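Local coordinates for lipid binding protein LpqN (Mycobacterium tuberculosis, PDB 6E5F), which binds lipid-type ligands such as a dodecyl trehalose and takes part in cell envelope biogenesis, perhaps linking MmpL transporters with periplasmic proteins, at residues 64-75 and 125-136; 56-64 and 137-147. All coordinates share one frame; numbering follows the deposited sequence.

Interaction 1. Residues 64-75 and 125-136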
loop_
_atom_site.group_PDB
_atom_site.type_symbol
_atom_site.label_atom_id
_atom_site.label_comp_id
_atom_site.label_asym_id
_atom_site.label_seq_id
_atom_site.Cartn_x
_atom_site.Cartn_y
_atom_site.Cartn_z
ATOM N N TYR A 64 -0.678 -15.749 -4.833
ATOM C CA TYR A 64 0.041 -15.838 -6.098
ATOM C C TYR A 64 1.515 -16.158 -5.873
ATOM O O TYR A 64 2.088 -17.007 -6.566
ATOM C CB TYR A 64 -0.133 -14.520 -6.858
ATOM C CG TYR A 64 0.698 -14.393 -8.107
ATOM C CD1 TYR A 64 0.527 -15.262 -9.173
ATOM C CD2 TYR A 64 1.652 -13.392 -8.224
ATOM C CE1 TYR A 64 1.295 -15.147 -10.319
ATOM C CE2 TYR A 64 2.417 -13.269 -9.360
ATOM C CZ TYR A 64 2.235 -14.146 -10.405
ATOM O OH TYR A 64 3.011 -14.013 -11.536
ATOM N N ILE A 65 2.138 -15.505 -4.891
ATOM C CA ILE A 65 3.539 -15.771 -4.576
ATOM C C ILE A 65 3.709 -17.197 -4.068
ATOM O O ILE A 65 4.630 -17.917 -4.474
ATOM C CB ILE A 65 4.054 -14.737 -3.560
ATOM C CG1 ILE A 65 4.092 -13.346 -4.193
ATOM C CG2 ILE A 65 5.426 -15.141 -3.049
ATOM C CD1 ILE A 65 4.276 -12.217 -3.198
ATOM N N ARG A 66 2.829 -17.622 -3.160
ATOM C CA ARG A 66 2.942 -18.948 -2.563
ATOM C C ARG A 66 2.802 -20.047 -3.610
ATOM O O ARG A 66 3.462 -21.089 -3.518
ATOM C CB ARG A 66 1.868 -19.106 -1.483
ATOM C CG ARG A 66 1.821 -20.476 -0.824
ATOM C CD ARG A 66 0.533 -20.673 -0.028
ATOM N NE ARG A 66 -0.633 -20.832 -0.900
ATOM C CZ ARG A 66 -1.734 -20.080 -0.861
ATOM N NH1 ARG A 66 -2.724 -20.326 -1.708
ATOM N NH2 ARG A 66 -1.862 -19.097 0.023
ATOM N N ASP A 67 1.953 -19.835 -4.611
ATOM C CA ASP A 67 1.583 -20.886 -5.549
ATOM C C ASP A 67 2.510 -20.981 -6.751
ATOM O O ASP A 67 2.276 -21.819 -7.627
ATOM C CB ASP A 67 0.143 -20.676 -6.032
ATOM C CG ASP A 67 -0.880 -20.893 -4.934
ATOM O OD1 ASP A 67 -0.558 -21.587 -3.949
ATOM O OD2 ASP A 67 -2.005 -20.369 -5.055
ATOM N N ASN A 68 3.556 -20.164 -6.813
ATOM C CA ASN A 68 4.448 -20.142 -7.962
ATOM C C ASN A 68 5.890 -20.137 -7.479
ATOM O O ASN A 68 6.174 -19.973 -6.291
ATOM C CB ASN A 68 4.164 -18.928 -8.858
ATOM C CG ASN A 68 2.819 -19.020 -9.549
ATOM O OD1 ASN A 68 2.685 -19.677 -10.582
ATOM N ND2 ASN A 68 1.807 -18.371 -8.978
ATOM N N HIS A 69 6.811 -20.337 -8.424
ATOM C CA HIS A 69 8.243 -20.321 -8.124
ATOM C C HIS A 69 8.705 -18.868 -8.044
ATOM O O HIS A 69 9.434 -18.352 -8.896
ATOM C CB HIS A 69 9.016 -21.104 -9.172
ATOM C CG HIS A 69 8.734 -22.571 -9.149
ATOM N ND1 HIS A 69 8.734 -23.347 -10.287
ATOM C CD2 HIS A 69 8.442 -23.406 -8.124
ATOM C CE1 HIS A 69 8.451 -24.596 -9.964
ATOM N NE2 HIS A 69 8.267 -24.657 -8.658
ATOM N N ILE A 70 8.244 -18.201 -6.992
ATOM C CA ILE A 70 8.506 -16.786 -6.771
ATOM C C ILE A 70 9.123 -16.629 -5.393
ATOM O O ILE A 70 8.562 -17.098 -4.396
ATOM C CB ILE A 70 7.219 -15.947 -6.874
ATOM C CG1 ILE A 70 6.617 -16.068 -8.277
ATOM C CG2 ILE A 70 7.516 -14.496 -6.533
ATOM C CD1 ILE A 70 5.231 -15.463 -8.412
ATOM N N GLN A 71 10.270 -15.971 -5.340
ATOM C CA GLN A 71 10.922 -15.634 -4.087
ATOM C C GLN A 71 10.562 -14.203 -3.720
ATOM O O GLN A 71 10.666 -13.298 -4.555
ATOM C CB GLN A 71 12.434 -15.768 -4.238
ATOM C CG GLN A 71 13.212 -15.448 -2.988
ATOM C CD GLN A 71 14.698 -15.504 -3.227
ATOM O OE1 GLN A 71 15.359 -16.473 -2.862
ATOM N NE2 GLN A 71 15.237 -14.463 -3.852
ATOM N N GLU A 72 10.128 -14.005 -2.481
ATOM C CA GLU A 72 9.792 -12.689 -1.959
ATOM C C GLU A 72 10.758 -12.338 -0.839
ATOM O O GLU A 72 10.932 -13.119 0.103
ATOM C CB GLU A 72 8.360 -12.663 -1.419
ATOM C CG GLU A 72 7.982 -11.339 -0.774
ATOM C CD GLU A 72 6.583 -11.346 -0.197
ATOM O OE1 GLU A 72 5.971 -10.261 -0.124
ATOM O OE2 GLU A 72 6.101 -12.433 0.179
ATOM N N THR A 73 11.374 -11.165 -0.940
ATOM C CA THR A 73 12.259 -10.694 0.106
ATOM C C THR A 73 11.902 -9.257 0.463
ATOM O O THR A 73 11.584 -8.444 -0.412
ATOM C CB THR A 73 13.735 -10.793 -0.312
ATOM O OG1 THR A 73 13.977 -9.974 -1.459
ATOM C CG2 THR A 73 14.104 -12.243 -0.633
ATOM N N PRO A 74 11.903 -8.925 1.751
ATOM C CA PRO A 74 11.590 -7.547 2.145
ATOM C C PRO A 74 12.695 -6.607 1.696
ATOM O O PRO A 74 13.869 -6.975 1.645
ATOM C CB PRO A 74 11.519 -7.623 3.673
ATOM C CG PRO A 74 12.408 -8.749 4.027
ATOM C CD PRO A 74 12.277 -9.752 2.916
ATOM N N VAL A 75 12.310 -5.381 1.361
ATOM C CA VAL A 75 13.238 -4.360 0.892
ATOM C C VAL A 75 13.185 -3.183 1.853
ATOM O O VAL A 75 12.109 -2.811 2.333
ATOM C CB VAL A 75 12.879 -3.899 -0.536
ATOM C CG1 VAL A 75 13.884 -2.881 -1.034
ATOM C CG2 VAL A 75 12.794 -5.092 -1.473
ATOM N N LEU A 125 7.643 -2.516 0.942
ATOM C CA LEU A 125 8.293 -2.772 -0.336
ATOM C C LEU A 125 8.859 -4.183 -0.320
ATOM O O LEU A 125 9.583 -4.558 0.606
ATOM C CB LEU A 125 9.396 -1.756 -0.620
ATOM C CG LEU A 125 10.060 -1.854 -2.008
ATOM C CD1 LEU A 125 9.031 -1.662 -3.119
ATOM C CD2 LEU A 125 11.172 -0.835 -2.135
ATOM N N SER A 126 8.499 -4.965 -1.335
ATOM C CA SER A 126 8.949 -6.338 -1.475
ATOM C C SER A 126 9.630 -6.503 -2.825
ATOM O O SER A 126 9.301 -5.807 -3.792
ATOM C CB SER A 126 7.781 -7.322 -1.387
ATOM O OG SER A 126 7.036 -7.131 -0.195
ATOM N N LYS A 127 10.574 -7.428 -2.880
ATOM C CA LYS A 127 11.296 -7.770 -4.096
ATOM C C LYS A 127 10.881 -9.181 -4.478
ATOM O O LYS A 127 11.040 -10.113 -3.681
ATOM C CB LYS A 127 12.800 -7.705 -3.857
ATOM C CG LYS A 127 13.644 -8.036 -5.079
ATOM C CD LYS A 127 15.127 -7.971 -4.726
ATOM C CE LYS A 127 16.011 -8.170 -5.937
ATOM N NZ LYS A 127 17.453 -8.107 -5.563
ATOM N N LEU A 128 10.333 -9.330 -5.681
ATOM C CA LEU A 128 9.889 -10.620 -6.186
ATOM C C LEU A 128 10.794 -11.035 -7.335
ATOM O O LEU A 128 11.021 -10.256 -8.265
ATOM C CB LEU A 128 8.443 -10.535 -6.680
ATOM C CG LEU A 128 7.429 -10.014 -5.662
ATOM C CD1 LEU A 128 6.021 -10.061 -6.249
ATOM C CD2 LEU A 128 7.491 -10.799 -4.369
ATOM N N THR A 129 11.325 -12.250 -7.258
ATOM C CA THR A 129 12.143 -12.806 -8.325
ATOM C C THR A 129 11.620 -14.188 -8.679
ATOM O O THR A 129 10.912 -14.831 -7.901
ATOM C CB THR A 129 13.621 -12.896 -7.919
ATOM O OG1 THR A 129 13.739 -13.621 -6.690
ATOM C CG2 THR A 129 14.213 -11.505 -7.749
ATOM N N GLY A 130 11.979 -14.637 -9.876
ATOM C CA GLY A 130 11.584 -15.951 -10.334
ATOM C C GLY A 130 10.508 -15.884 -11.394
ATOM O O GLY A 130 10.576 -15.062 -12.314
ATOM N N ASP A 131 9.501 -16.747 -11.267
ATOM C CA ASP A 131 8.442 -16.869 -12.272
ATOM C C ASP A 131 7.331 -15.865 -11.960
ATOM O O ASP A 131 6.206 -16.218 -11.613
ATOM C CB ASP A 131 7.913 -18.296 -12.296
ATOM C CG ASP A 131 7.014 -18.569 -13.483
ATOM O OD1 ASP A 131 7.061 -17.789 -14.457
ATOM O OD2 ASP A 131 6.257 -19.560 -13.438
ATOM N N ILE A 132 7.677 -14.590 -12.103
ATOM C CA ILE A 132 6.829 -13.481 -11.678
ATOM C C ILE A 132 6.362 -12.722 -12.911
ATOM O O ILE A 132 7.175 -12.330 -13.758
ATOM C CB ILE A 132 7.578 -12.568 -10.686
ATOM C CG1 ILE A 132 6.701 -11.389 -10.253
ATOM C CG2 ILE A 132 8.883 -12.070 -11.277
ATOM C CD1 ILE A 132 5.610 -11.781 -9.311
ATOM N N ASP A 133 5.049 -12.514 -13.010
ATOM C CA ASP A 133 4.460 -11.703 -14.070
ATOM C C ASP A 133 3.932 -10.421 -13.441
ATOM O O ASP A 133 2.994 -10.480 -12.630
ATOM C CB ASP A 133 3.323 -12.475 -14.744
ATOM C CG ASP A 133 2.638 -11.680 -15.846
ATOM O OD1 ASP A 133 2.954 -10.482 -16.024
ATOM O OD2 ASP A 133 1.773 -12.262 -16.538
ATOM N N PRO A 134 4.492 -9.248 -13.761
ATOM C CA PRO A 134 4.030 -8.026 -13.091
ATOM C C PRO A 134 2.552 -7.760 -13.281
ATOM O O PRO A 134 1.910 -7.192 -12.388
ATOM C CB PRO A 134 4.901 -6.921 -13.713
ATOM C CG PRO A 134 5.450 -7.514 -14.973
ATOM C CD PRO A 134 5.581 -8.984 -14.722
ATOM N N ALA A 135 1.982 -8.175 -14.416
ATOM C CA ALA A 135 0.561 -7.946 -14.639
ATOM C C ALA A 135 -0.299 -8.755 -13.678
ATOM O O ALA A 135 -1.387 -8.311 -13.302
ATOM C CB ALA A 135 0.189 -8.275 -16.083
ATOM N N LYS A 136 0.161 -9.941 -13.270
ATOM C CA LYS A 136 -0.632 -10.739 -12.341
ATOM C C LYS A 136 -0.621 -10.139 -10.942
ATOM O O LYS A 136 -1.591 -10.297 -10.196
ATOM C CB LYS A 136 -0.146 -12.190 -12.316
ATOM C CG LYS A 136 -0.300 -12.932 -13.649
ATOM C CD LYS A 136 -1.755 -13.055 -14.116
ATOM C CE LYS A 136 -2.471 -14.230 -13.472
ATOM N NZ LYS A 136 -3.814 -14.464 -14.085
HETATM O O HOH W 1 3.661 -16.135 -12.659
HETATM O O HOH W 2 5.854 -20.898 -11.080
HETATM O O HOH W 3 13.386 -11.847 -4.093
HETATM O O HOH W 4 9.384 -2.950 3.313
#

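Interaction 2. Residues 56-64 and 137-147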
loop_
_atom_site.group_PDB
_atom_site.type_symbol
_atom_site.label_atom_id
_atom_site.label_comp_id
_atom_site.label_asym_id
_atom_site.label_seq_id
_atom_site.Cartn_x
_atom_site.Cartn_y
_atom_site.Cartn_z
ATOM N N GLY A 56 -9.667 -15.329 3.274
ATOM C CA GLY A 56 -10.952 -15.179 2.620
ATOM C C GLY A 56 -11.018 -15.886 1.280
ATOM O O GLY A 56 -10.060 -16.545 0.875
ATOM N N PRO A 57 -12.151 -15.750 0.583
ATOM C CA PRO A 57 -12.326 -16.464 -0.690
ATOM C C PRO A 57 -11.648 -15.807 -1.881
ATOM O O PRO A 57 -11.642 -16.403 -2.967
ATOM C CB PRO A 57 -13.850 -16.471 -0.870
ATOM C CG PRO A 57 -14.299 -15.218 -0.194
ATOM C CD PRO A 57 -13.363 -15.009 0.975
ATOM N N ASN A 58 -11.081 -14.613 -1.725
ATOM C CA ASN A 58 -10.465 -13.914 -2.840
ATOM C C ASN A 58 -8.987 -14.266 -2.931
ATOM O O ASN A 58 -8.284 -14.321 -1.919
ATOM C CB ASN A 58 -10.619 -12.401 -2.676
ATOM C CG ASN A 58 -12.065 -11.973 -2.605
ATOM O OD1 ASN A 58 -12.749 -11.892 -3.625
ATOM N ND2 ASN A 58 -12.538 -11.693 -1.400
ATOM N N TYR A 59 -8.526 -14.499 -4.155
ATOM C CA TYR A 59 -7.116 -14.773 -4.391
ATOM C C TYR A 59 -6.316 -13.494 -4.183
ATOM O O TYR A 59 -6.699 -12.425 -4.670
ATOM C CB TYR A 59 -6.938 -15.283 -5.819
ATOM C CG TYR A 59 -5.693 -16.109 -6.044
ATOM C CD1 TYR A 59 -5.609 -17.416 -5.578
ATOM C CD2 TYR A 59 -4.615 -15.592 -6.741
ATOM C CE1 TYR A 59 -4.474 -18.178 -5.789
ATOM C CE2 TYR A 59 -3.479 -16.344 -6.958
ATOM C CZ TYR A 59 -3.415 -17.638 -6.479
ATOM O OH TYR A 59 -2.292 -18.408 -6.685
ATOM N N THR A 60 -5.202 -13.599 -3.461
ATOM C CA THR A 60 -4.388 -12.445 -3.113
ATOM C C THR A 60 -3.016 -12.534 -3.773
ATOM O O THR A 60 -2.628 -13.553 -4.351
ATOM C CB THR A 60 -4.202 -12.351 -1.593
ATOM O OG1 THR A 60 -3.420 -13.465 -1.137
ATOM C CG2 THR A 60 -5.545 -12.342 -0.883
ATOM N N ILE A 61 -2.270 -11.431 -3.674
ATOM C CA ILE A 61 -0.885 -11.429 -4.129
ATOM C C ILE A 61 -0.073 -12.447 -3.341
ATOM O O ILE A 61 0.797 -13.131 -3.893
ATOM C CB ILE A 61 -0.297 -10.009 -4.030
ATOM C CG1 ILE A 61 -0.977 -9.079 -5.039
ATOM C CG2 ILE A 61 1.214 -10.044 -4.245
ATOM C CD1 ILE A 61 -0.685 -7.598 -4.829
ATOM N N ALA A 62 -0.341 -12.567 -2.040
ATOM C CA ALA A 62 0.359 -13.561 -1.233
ATOM C C ALA A 62 0.079 -14.972 -1.735
ATOM O O ALA A 62 0.984 -15.813 -1.776
ATOM C CB ALA A 62 -0.048 -13.422 0.232
ATOM N N ASP A 63 -1.170 -15.256 -2.109
ATOM C CA ASP A 63 -1.488 -16.559 -2.684
ATOM C C ASP A 63 -0.720 -16.774 -3.982
ATOM O O ASP A 63 -0.168 -17.857 -4.220
ATOM C CB ASP A 63 -2.991 -16.655 -2.949
ATOM C CG ASP A 63 -3.824 -16.583 -1.677
ATOM O OD1 ASP A 63 -3.366 -17.074 -0.625
ATOM O OD2 ASP A 63 -4.947 -16.043 -1.737
ATOM N N TYR A 64 -0.678 -15.749 -4.833
ATOM C CA TYR A 64 0.041 -15.838 -6.098
ATOM C C TYR A 64 1.515 -16.158 -5.873
ATOM O O TYR A 64 2.088 -17.007 -6.566
ATOM C CB TYR A 64 -0.133 -14.520 -6.858
ATOM C CG TYR A 64 0.698 -14.393 -8.107
ATOM C CD1 TYR A 64 0.527 -15.262 -9.173
ATOM C CD2 TYR A 64 1.652 -13.392 -8.224
ATOM C CE1 TYR A 64 1.295 -15.147 -10.319
ATOM C CE2 TYR A 64 2.417 -13.269 -9.360
ATOM C CZ TYR A 64 2.235 -14.146 -10.405
ATOM O OH TYR A 64 3.011 -14.013 -11.536
ATOM N N VAL A 137 0.455 -9.450 -10.561
ATOM C CA VAL A 137 0.465 -8.763 -9.273
ATOM C C VAL A 137 -0.667 -7.752 -9.220
ATOM O O VAL A 137 -1.411 -7.676 -8.238
ATOM C CB VAL A 137 1.832 -8.107 -9.015
ATOM C CG1 VAL A 137 1.811 -7.310 -7.713
ATOM C CG2 VAL A 137 2.926 -9.157 -8.977
ATOM N N LEU A 138 -0.806 -6.954 -10.275
ATOM C CA LEU A 138 -1.896 -5.984 -10.352
ATOM C C LEU A 138 -3.247 -6.684 -10.363
ATOM O O LEU A 138 -4.201 -6.239 -9.716
ATOM C CB LEU A 138 -1.740 -5.139 -11.621
ATOM C CG LEU A 138 -0.496 -4.251 -11.719
ATOM C CD1 LEU A 138 -0.249 -3.823 -13.153
ATOM C CD2 LEU A 138 -0.649 -3.029 -10.830
ATOM N N GLN A 139 -3.347 -7.793 -11.104
ATOM C CA GLN A 139 -4.613 -8.510 -11.197
ATOM C C GLN A 139 -5.120 -8.938 -9.825
ATOM O O GLN A 139 -6.323 -8.867 -9.551
ATOM C CB GLN A 139 -4.467 -9.718 -12.123
ATOM C CG GLN A 139 -5.761 -10.473 -12.354
ATOM C CD GLN A 139 -5.617 -11.582 -13.382
ATOM O OE1 GLN A 139 -4.576 -11.723 -14.023
ATOM N NE2 GLN A 139 -6.667 -12.378 -13.543
ATOM N N PHE A 140 -4.226 -9.374 -8.940
ATOM C CA PHE A 140 -4.621 -9.918 -7.646
ATOM C C PHE A 140 -4.522 -8.907 -6.510
ATOM O O PHE A 140 -4.844 -9.253 -5.365
ATOM C CB PHE A 140 -3.788 -11.164 -7.327
ATOM C CG PHE A 140 -3.930 -12.254 -8.347
ATOM C CD1 PHE A 140 -5.180 -12.622 -8.819
ATOM C CD2 PHE A 140 -2.813 -12.896 -8.850
ATOM C CE1 PHE A 140 -5.313 -13.617 -9.761
ATOM C CE2 PHE A 140 -2.942 -13.893 -9.792
ATOM C CZ PHE A 140 -4.193 -14.257 -10.248
ATOM N N ALA A 141 -4.123 -7.675 -6.797
ATOM C CA ALA A 141 -4.041 -6.644 -5.763
ATOM C C ALA A 141 -5.326 -6.466 -4.952
ATOM O O ALA A 141 -5.220 -6.285 -3.727
ATOM C CB ALA A 141 -3.628 -5.314 -6.407
ATOM N N PRO A 142 -6.529 -6.487 -5.531
ATOM C CA PRO A 142 -7.723 -6.235 -4.705
ATOM C C PRO A 142 -8.059 -7.353 -3.731
ATOM O O PRO A 142 -8.860 -7.123 -2.815
ATOM C CB PRO A 142 -8.838 -6.004 -5.732
ATOM C CG PRO A 142 -8.339 -6.504 -7.015
ATOM C CD PRO A 142 -6.839 -6.542 -6.969
ATOM N N GLY A 143 -7.452 -8.536 -3.862
ATOM C CA GLY A 143 -7.880 -9.670 -3.061
ATOM C C GLY A 143 -7.769 -9.431 -1.566
ATOM O O GLY A 143 -8.666 -9.798 -0.802
ATOM N N GLU A 144 -6.671 -8.811 -1.128
ATOM C CA GLU A 144 -6.407 -8.673 0.301
ATOM C C GLU A 144 -7.493 -7.859 0.996
ATOM O O GLU A 144 -8.076 -8.308 1.991
ATOM C CB GLU A 144 -5.029 -8.041 0.518
ATOM C CG GLU A 144 -4.650 -7.882 1.984
ATOM C CD GLU A 144 -3.289 -7.246 2.179
ATOM O OE1 GLU A 144 -2.901 -7.015 3.345
ATOM O OE2 GLU A 144 -2.606 -6.977 1.171
ATOM N N LEU A 145 -7.761 -6.646 0.506
ATOM C CA LEU A 145 -8.787 -5.818 1.136
ATOM C C LEU A 145 -10.150 -6.485 1.063
ATOM O O LEU A 145 -10.933 -6.417 2.016
ATOM C CB LEU A 145 -8.843 -4.436 0.490
ATOM C CG LEU A 145 -7.647 -3.486 0.611
ATOM C CD1 LEU A 145 -8.134 -2.042 0.702
ATOM C CD2 LEU A 145 -6.735 -3.821 1.776
ATOM N N LYS A 146 -10.460 -7.129 -0.063
ATOM C CA LYS A 146 -11.766 -7.760 -0.206
ATOM C C LYS A 146 -11.977 -8.889 0.794
ATOM O O LYS A 146 -13.126 -9.276 1.039
ATOM C CB LYS A 146 -11.957 -8.256 -1.640
ATOM C CG LYS A 146 -12.121 -7.131 -2.653
ATOM C CD LYS A 146 -12.136 -7.651 -4.083
ATOM C CE LYS A 146 -13.372 -8.485 -4.377
ATOM N NZ LYS A 146 -13.328 -9.078 -5.744
ATOM N N ASN A 147 -10.904 -9.415 1.387
ATOM C CA ASN A 147 -11.000 -10.456 2.399
ATOM C C ASN A 147 -11.135 -9.902 3.814
ATOM O O ASN A 147 -11.296 -10.685 4.757
ATOM C CB ASN A 147 -9.775 -11.377 2.340
ATOM C CG ASN A 147 -9.758 -12.254 1.101
ATOM O OD1 ASN A 147 -10.786 -12.472 0.463
ATOM N ND2 ASN A 147 -8.579 -12.770 0.761
HETATM O O HOH W 5 -3.976 -9.129 -2.749
#

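Interaction 1. Residues 64-75 and 125-136
Tyr64 reaches across from helix 61-66 to the residues that lead into and begin helix 134-140, where its hydroxyl and ring meet Ile132, Asp133 and Lys136. From CB the ring leaves anti to the backbone N (chi1 173°), which carries it toward them. On the way out, Tyr64 CE2 touches Ile132 CD1 at 3.5 Å, near the ring plane, while one face takes Lys136 CB, 4.0 Å from the centroid of the Tyr64 ring, a CH-pi contact. Ile70 CD1 lies over the opposite face, offset toward the rim, so the ring is packed on both faces. At the tip Tyr64 OH accepts from Asp133 N (2.9 Å, 161° at the hydrogen); Asp133 is the N-cap of the helix.

Beyond the ring, strands 70-74 and 125-130 run antiparallel, their axes 158° apart. Gln71 and Thr129 exchange two backbone bonds, as do Thr73 and Lys127; Asp131 N to His69 O (2.9 Å) and Val75 N to Leu125 O extend the pairing at both ends. Leu128 CD2 packs 3.6 Å from Glu72 CB. Strand 195-206 flanks strand 120-130 on its other edge, so 70-74 is a short strand added along an antiparallel sheet, consistent with the Mog1p/PsbP clan.

Interaction 2. Residues 56-64 and 137-147
Phe140, Asn147 and Ile61 bury the most surface here; the first two meet different parts of segment 56-64, while Ile61 reaches back the other way onto 137-147. The Phe140 ring takes the edge of Tyr59 on one face: Tyr59 CD2 stands 3.5 Å above the plane, over its centre, and the ring planes are 68° apart, a T-shaped pair. With CG placed beside its own backbone N (chi1 -59°), Phe140 also brings its CD2 to 3.7 Å from Tyr64 CB, where the two rings meet obliquely and complete a three-membered aromatic cluster. The far end of Tyr59 is held by Asp67, which its hydroxyl meets.

Asn147 binds by its amide. Asn147 OD1 accepts from both Asn58 N, in the carbonyl plane on a lone pair, and Asn58 ND2, a shorter bond (2.7 Å, 158° at the hydrogen) whose donor is tilted out of that plane. Asn147 ND2 returns a nearly straight bond to Asn58 O at 3.1 Å. Three bonds therefore fix the rotation of the Asn147 amide. Asn147 follows helix 143-146, so the N-terminal segment is tied to the layer of short helices laid against the antiparallel sheet of this Mog1p/PsbP-clan fold.

Ile61 lies against helix 134-140 and the residue after it: Ile61 CD1 is 3.5 Å from Val137 O and 3.6 Å from Ala141 CA, while Val137 and Ala141 themselves rest on strand 179-192. Water 5 bridges Ile61 N to Phe140 O and also accepts from Glu144 N. Just before Ile61, Thr60 and Asp63 form a capping box at the start of helix 61-66, and Gly143 CA approaches Tyr59 O at 3.4 Å in a CA-H...O contact.

How the interactions relate
From the first modelled residue, 56-64 carries the chain into helix 61-66, whose first turn it includes, and the chain passes through Tyr64 straight into the first segment of interaction 1. Strand 70-74 then meets strand 120-130, closing the inner loop; the outer loop closes next, when residues 137-147 return to 56-64. Interaction 1 is thus enclosed by interaction 2, and the two do not cross. Their centres are 13 Å apart, and both use helices 61-66 and 134-140. Beyond the shared Tyr64, Val137 CG2 packs 3.8 Å from Ile132 CD1. Interaction 1 joins an edge strand to the sheet, whereas interaction 2 joins the N-terminal segment to the helices lying over it.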